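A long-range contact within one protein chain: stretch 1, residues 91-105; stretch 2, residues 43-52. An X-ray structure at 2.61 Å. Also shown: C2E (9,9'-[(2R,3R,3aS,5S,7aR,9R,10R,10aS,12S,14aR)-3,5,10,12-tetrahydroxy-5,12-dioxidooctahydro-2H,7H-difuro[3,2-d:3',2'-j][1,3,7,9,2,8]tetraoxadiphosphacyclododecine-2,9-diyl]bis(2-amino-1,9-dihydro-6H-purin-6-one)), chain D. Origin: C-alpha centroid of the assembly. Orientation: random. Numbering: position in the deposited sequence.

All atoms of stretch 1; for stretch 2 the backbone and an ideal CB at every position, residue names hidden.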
# COMPACT_ATOMS: atom_id res chain seq x y z
N ARG A 91 -3.40 21.36 -8.73
CA ARG A 91 -3.49 19.97 -8.27
C ARG A 91 -2.38 19.77 -7.24
O ARG A 91 -1.23 19.50 -7.61
CB ARG A 91 -3.39 19.00 -9.43
CG ARG A 91 -3.64 17.55 -9.06
CD ARG A 91 -3.38 16.64 -10.25
NE ARG A 91 -3.48 15.23 -9.89
CZ ARG A 91 -2.97 14.24 -10.62
NH1 ARG A 91 -2.33 14.51 -11.75
NH2 ARG A 91 -3.10 12.98 -10.22
N ILE A 92 -2.72 19.91 -5.96
CA ILE A 92 -1.71 19.93 -4.91
C ILE A 92 -1.28 18.54 -4.47
O ILE A 92 -0.26 18.40 -3.79
CB ILE A 92 -2.22 20.73 -3.70
CG1 ILE A 92 -3.36 19.98 -3.01
CG2 ILE A 92 -2.69 22.11 -4.13
CD1 ILE A 92 -3.97 20.74 -1.85
N SER A 93 -2.04 17.50 -4.82
CA SER A 93 -1.67 16.13 -4.50
C SER A 93 -2.35 15.21 -5.51
O SER A 93 -2.96 15.67 -6.48
CB SER A 93 -2.05 15.79 -3.05
OG SER A 93 -2.89 14.64 -3.00
N THR A 94 -2.25 13.90 -5.26
CA THR A 94 -2.75 12.93 -6.23
C THR A 94 -4.25 13.05 -6.43
O THR A 94 -4.75 13.04 -7.56
CB THR A 94 -2.38 11.52 -5.79
OG1 THR A 94 -0.96 11.44 -5.56
CG2 THR A 94 -2.75 10.50 -6.86
N TYR A 95 -5.00 13.19 -5.33
CA TYR A 95 -6.46 13.14 -5.40
C TYR A 95 -7.14 14.39 -4.86
O TYR A 95 -8.36 14.39 -4.69
CB TYR A 95 -6.98 11.91 -4.65
CG TYR A 95 -6.37 10.61 -5.12
CD1 TYR A 95 -6.57 10.16 -6.42
CD2 TYR A 95 -5.60 9.83 -4.27
CE1 TYR A 95 -6.01 8.97 -6.86
CE2 TYR A 95 -5.04 8.64 -4.70
CZ TYR A 95 -5.25 8.21 -5.99
OH TYR A 95 -4.70 7.03 -6.42
N GLU A 96 -6.39 15.45 -4.58
CA GLU A 96 -7.00 16.68 -4.07
C GLU A 96 -6.49 17.88 -4.84
O GLU A 96 -5.33 17.94 -5.26
CB GLU A 96 -6.74 16.86 -2.56
CG GLU A 96 -5.36 16.44 -2.10
CD GLU A 96 -5.31 16.13 -0.62
OE1 GLU A 96 -4.21 15.86 -0.10
OE2 GLU A 96 -6.38 16.16 0.03
N PHE A 97 -7.39 18.85 -5.03
CA PHE A 97 -7.10 20.08 -5.76
C PHE A 97 -7.13 21.26 -4.81
O PHE A 97 -7.97 21.32 -3.90
CB PHE A 97 -8.12 20.30 -6.88
CG PHE A 97 -8.05 19.28 -7.98
CD1 PHE A 97 -7.21 19.47 -9.06
CD2 PHE A 97 -8.83 18.14 -7.93
CE1 PHE A 97 -7.14 18.53 -10.07
CE2 PHE A 97 -8.76 17.19 -8.94
CZ PHE A 97 -7.92 17.39 -10.01
N GLY A 98 -6.22 22.21 -5.02
CA GLY A 98 -6.17 23.43 -4.23
C GLY A 98 -6.72 24.61 -5.01
O GLY A 98 -6.57 24.69 -6.23
N ILE A 99 -7.37 25.52 -4.29
CA ILE A 99 -8.03 26.68 -4.90
C ILE A 99 -7.77 27.90 -4.03
O ILE A 99 -7.94 27.85 -2.80
CB ILE A 99 -9.54 26.45 -5.06
CG1 ILE A 99 -9.80 25.29 -6.04
CG2 ILE A 99 -10.23 27.71 -5.55
CD1 ILE A 99 -11.18 24.71 -5.95
N ILE A 100 -7.35 29.00 -4.65
CA ILE A 100 -7.13 30.27 -3.98
C ILE A 100 -8.10 31.29 -4.55
O ILE A 100 -8.20 31.45 -5.78
CB ILE A 100 -5.68 30.76 -4.15
CG1 ILE A 100 -4.69 29.66 -3.78
CG2 ILE A 100 -5.43 31.99 -3.29
CD1 ILE A 100 -3.24 30.02 -4.03
N MET A 101 -8.83 31.98 -3.67
CA MET A 101 -9.85 32.95 -4.06
C MET A 101 -9.59 34.26 -3.34
O MET A 101 -10.10 34.49 -2.24
CB MET A 101 -11.25 32.42 -3.76
CG MET A 101 -11.63 31.18 -4.54
SD MET A 101 -12.73 30.10 -3.61
CE MET A 101 -11.66 29.62 -2.26
N PRO A 102 -8.79 35.15 -3.93
CA PRO A 102 -8.48 36.42 -3.28
C PRO A 102 -9.63 37.42 -3.40
O PRO A 102 -10.45 37.36 -4.32
CB PRO A 102 -7.25 36.93 -4.03
CG PRO A 102 -6.76 35.75 -4.84
CD PRO A 102 -7.98 34.95 -5.14
N ASN A 103 -9.66 38.34 -2.44
CA ASN A 103 -10.64 39.44 -2.41
C ASN A 103 -12.07 38.91 -2.35
O ASN A 103 -12.97 39.41 -3.02
CB ASN A 103 -10.46 40.37 -3.61
CG ASN A 103 -9.00 40.72 -3.86
OD1 ASN A 103 -8.50 40.59 -4.97
ND2 ASN A 103 -8.31 41.16 -2.81
N MET A 104 -12.28 37.88 -1.53
CA MET A 104 -13.61 37.31 -1.32
C MET A 104 -13.82 37.08 0.17
O MET A 104 -12.98 36.47 0.83
CB MET A 104 -13.79 35.99 -2.08
CG MET A 104 -13.57 36.10 -3.58
SD MET A 104 -14.59 34.95 -4.53
CE MET A 104 -15.90 36.05 -5.08
N ASP A 105 -14.95 37.56 0.69
CA ASP A 105 -15.29 37.34 2.09
C ASP A 105 -16.02 36.00 2.22
O ASP A 105 -16.10 35.22 1.27
CB ASP A 105 -16.10 38.51 2.64
CG ASP A 105 -17.49 38.60 2.05
OD1 ASP A 105 -17.70 38.12 0.91
OD2 ASP A 105 -18.39 39.14 2.73
N UNK A 43 -3.49 38.84 1.66
CA UNK A 43 -4.06 37.82 2.51
C UNK A 43 -5.56 37.92 2.69
O UNK A 43 -6.11 37.22 3.54
CB UNK A 43 -3.39 37.87 3.88
N UNK A 44 -6.22 38.78 1.92
CA UNK A 44 -7.67 38.96 2.02
C UNK A 44 -8.32 38.03 1.00
O UNK A 44 -8.07 38.14 -0.20
CB UNK A 44 -8.08 40.42 1.78
N UNK A 45 -9.15 37.12 1.49
CA UNK A 45 -9.83 36.18 0.63
C UNK A 45 -9.95 34.83 1.31
O UNK A 45 -9.84 34.73 2.53
CB UNK A 45 -9.10 36.05 -0.71
N UNK A 46 -10.17 33.80 0.50
CA UNK A 46 -10.35 32.46 1.01
C UNK A 46 -9.54 31.44 0.23
O UNK A 46 -8.96 31.74 -0.82
CB UNK A 46 -11.83 32.08 0.98
N UNK A 47 -9.52 30.22 0.77
CA UNK A 47 -8.75 29.12 0.20
C UNK A 47 -9.57 27.85 0.39
O UNK A 47 -10.31 27.70 1.37
CB UNK A 47 -7.37 29.00 0.85
N UNK A 48 -9.46 26.94 -0.58
CA UNK A 48 -10.31 25.76 -0.60
C UNK A 48 -9.53 24.56 -1.13
O UNK A 48 -8.57 24.70 -1.89
CB UNK A 48 -11.56 26.01 -1.45
N UNK A 49 -9.97 23.37 -0.71
CA UNK A 49 -9.38 22.11 -1.16
C UNK A 49 -10.51 21.15 -1.51
O UNK A 49 -11.49 21.03 -0.76
CB UNK A 49 -8.46 21.51 -0.09
N UNK A 50 -10.39 20.48 -2.65
CA UNK A 50 -11.38 19.52 -3.13
C UNK A 50 -10.69 18.18 -3.33
O UNK A 50 -9.71 18.10 -4.09
CB UNK A 50 -12.04 20.00 -4.43
N UNK A 51 -11.19 17.14 -2.68
CA UNK A 51 -10.64 15.80 -2.80
C UNK A 51 -11.60 14.92 -3.59
O UNK A 51 -12.78 14.81 -3.24
CB UNK A 51 -10.37 15.20 -1.42
N UNK A 52 -11.08 14.28 -4.63
CA UNK A 52 -11.87 13.39 -5.48
C UNK A 52 -11.51 11.95 -5.14
O UNK A 52 -10.66 11.32 -5.78
CB UNK A 52 -11.63 13.68 -6.96
P1 C2E D . 1.49 17.27 8.51
O2P C2E D . 1.22 16.03 7.70
O1P C2E D . 1.73 16.76 9.89
O5' C2E D . 2.91 18.01 8.16
C5' C2E D . 3.52 18.81 9.11
C4' C2E D . 4.79 19.30 8.37
O4' C2E D . 5.51 18.27 8.04
C3' C2E D . 4.29 19.78 6.99
O3' C2E D . 3.94 21.08 7.00
C2' C2E D . 5.49 19.53 6.06
O2' C2E D . 6.30 20.77 5.91
C1' C2E D . 6.26 18.67 6.67
N9 C2E D . 6.57 17.52 5.86
C8 C2E D . 5.36 16.93 6.03
N7 C2E D . 5.39 15.78 5.32
C5 C2E D . 6.59 15.65 4.74
C6 C2E D . 7.24 14.59 3.82
O6 C2E D . 6.66 13.61 3.48
N1 C2E D . 8.59 14.75 3.34
C2 C2E D . 9.35 15.92 3.72
N2 C2E D . 10.72 16.19 3.29
N3 C2E D . 8.72 16.90 4.58
C4 C2E D . 7.32 16.74 5.08
P11 C2E D . 3.13 21.52 5.61
O21 C2E D . 3.66 21.04 4.28
O11 C2E D . 3.26 23.02 5.52
O5A C2E D . 1.54 21.25 5.97
C5A C2E D . 1.20 21.21 7.33
C4A C2E D . -0.15 20.62 7.45
O4A C2E D . -0.92 21.02 6.48
C3A C2E D . -0.01 18.95 7.31
O3A C2E D . 0.21 18.31 8.65
C2A C2E D . -1.07 18.57 6.85
O2A C2E D . -2.04 18.34 7.99
C1A C2E D . -1.57 19.78 5.89
N91 C2E D . -1.21 19.60 4.64
C81 C2E D . -0.08 19.98 4.01
N71 C2E D . -0.20 19.58 2.73
C51 C2E D . -1.38 18.97 2.59
C61 C2E D . -2.06 18.32 1.39
O61 C2E D . -1.49 18.32 0.36
N11 C2E D . -3.36 17.72 1.49
C21 C2E D . -4.05 17.73 2.75
N21 C2E D . -5.37 17.13 2.87
N31 C2E D . -3.39 18.36 3.89
C41 C2E D . -2.03 18.98 3.78

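Position 43 has a positive phi of 72° and lies beyond the reach of stretch 1; such a backbone favours glycine, and Gly 43 is there. At position 44 the CA-to-CB bond points sideways, with Asn 103 the nearest neighbour, so many side chains would fit. The residue is Ile 44, whose end leads away, while its O accepts a hydrogen bond from Asn 103 N (2.8 Å).

Position 45 is far more restrictive. Its phi/psi of 144/-160 would jam a CB against the preceding carbonyl, and an ideal CB would lie 2.4 Å from Met 101 O and 2.7 Å from Pro 102 CA. Only glycine suits, and Gly 45 lets the chains close in: its CA lies 3.2 Å from Met 104 O, a CA-H...O contact.

The two stretches run antiparallel. Position 46 points to the face carrying Met 101, and an ideal CB would stand 4.1 Å from Met 101 CE, so a small residue is plausible without glycine being demanded. Gly 46 pairs with Met 101 through two hydrogen bonds, N to Met 101 O (2.8 Å) and O from Met 101 N (2.9 Å).

Position 47 turns to the other face, beside Ile 100, where an aliphatic, perhaps beta-branched, side chain would suit. Val 47 supplies it, CG2 meeting Ile 100 CG1 at 4.1 Å.

At position 48 an ideal CB already sits 3.7 Å from Met 101 CE and 4.2 Å from Ile 99 CB, favouring something small and apolar. Ala 48 fits, its methyl touching both side chains.

Position 49 lies opposite Gly 98, whose lack of a side chain leaves Ile 92 as the apolar neighbour and the ligand's guanine close by. A long aliphatic chain could exploit this. Ile 49, extended with both chi angles t, brings CD1 to 3.7 Å from Ile 92 CD1 and 3.8 Å from C2E N21; Glu 96, which binds that N21 through OE2 (3.2 Å), is also adjacent.

Position 50 returns to the face of Phe 97 and Ile 99, an apolar setting for leucine, isoleucine or methionine. It is Leu 50, whose backbone O receives a short hydrogen bond from Phe 97 N (2.6 Å).

Position 51 shares its face with Glu 96, so a polar or positively charged side chain could be expected. Neutral Gln 51 extends instead to partners elsewhere in the structure.

Position 52 points sideways, near Tyr 95 O and the Phe 97 ring; a compact residue suits. Ala 52 donates its N to Tyr 95 O (2.7 Å) and stands at a helix N-cap.

Stretch 2 (43-52) GIGGVAILQA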
# COMPACT_ATOMS: atom_id res chain seq x y z
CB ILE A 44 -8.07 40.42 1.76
CG1 ILE A 44 -7.21 41.36 2.61
CG2 ILE A 44 -9.54 40.63 2.05
CD1 ILE A 44 -7.30 41.11 4.09
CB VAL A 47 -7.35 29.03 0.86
CG1 VAL A 47 -7.37 28.16 2.11
CG2 VAL A 47 -6.32 28.55 -0.14
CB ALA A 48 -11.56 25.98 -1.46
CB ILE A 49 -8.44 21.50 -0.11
CG1 ILE A 49 -7.76 20.24 -0.65
CG2 ILE A 49 -9.18 21.19 1.19
CD1 ILE A 49 -6.75 19.63 0.29
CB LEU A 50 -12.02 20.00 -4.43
CG LEU A 50 -12.92 18.99 -5.14
CD1 LEU A 50 -14.19 18.76 -4.35
CD2 LEU A 50 -13.23 19.44 -6.56
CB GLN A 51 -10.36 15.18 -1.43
CG GLN A 51 -9.93 13.73 -1.53
CD GLN A 51 -9.52 13.14 -0.20
OE1 GLN A 51 -9.47 13.84 0.81
NE2 GLN A 51 -9.22 11.85 -0.19
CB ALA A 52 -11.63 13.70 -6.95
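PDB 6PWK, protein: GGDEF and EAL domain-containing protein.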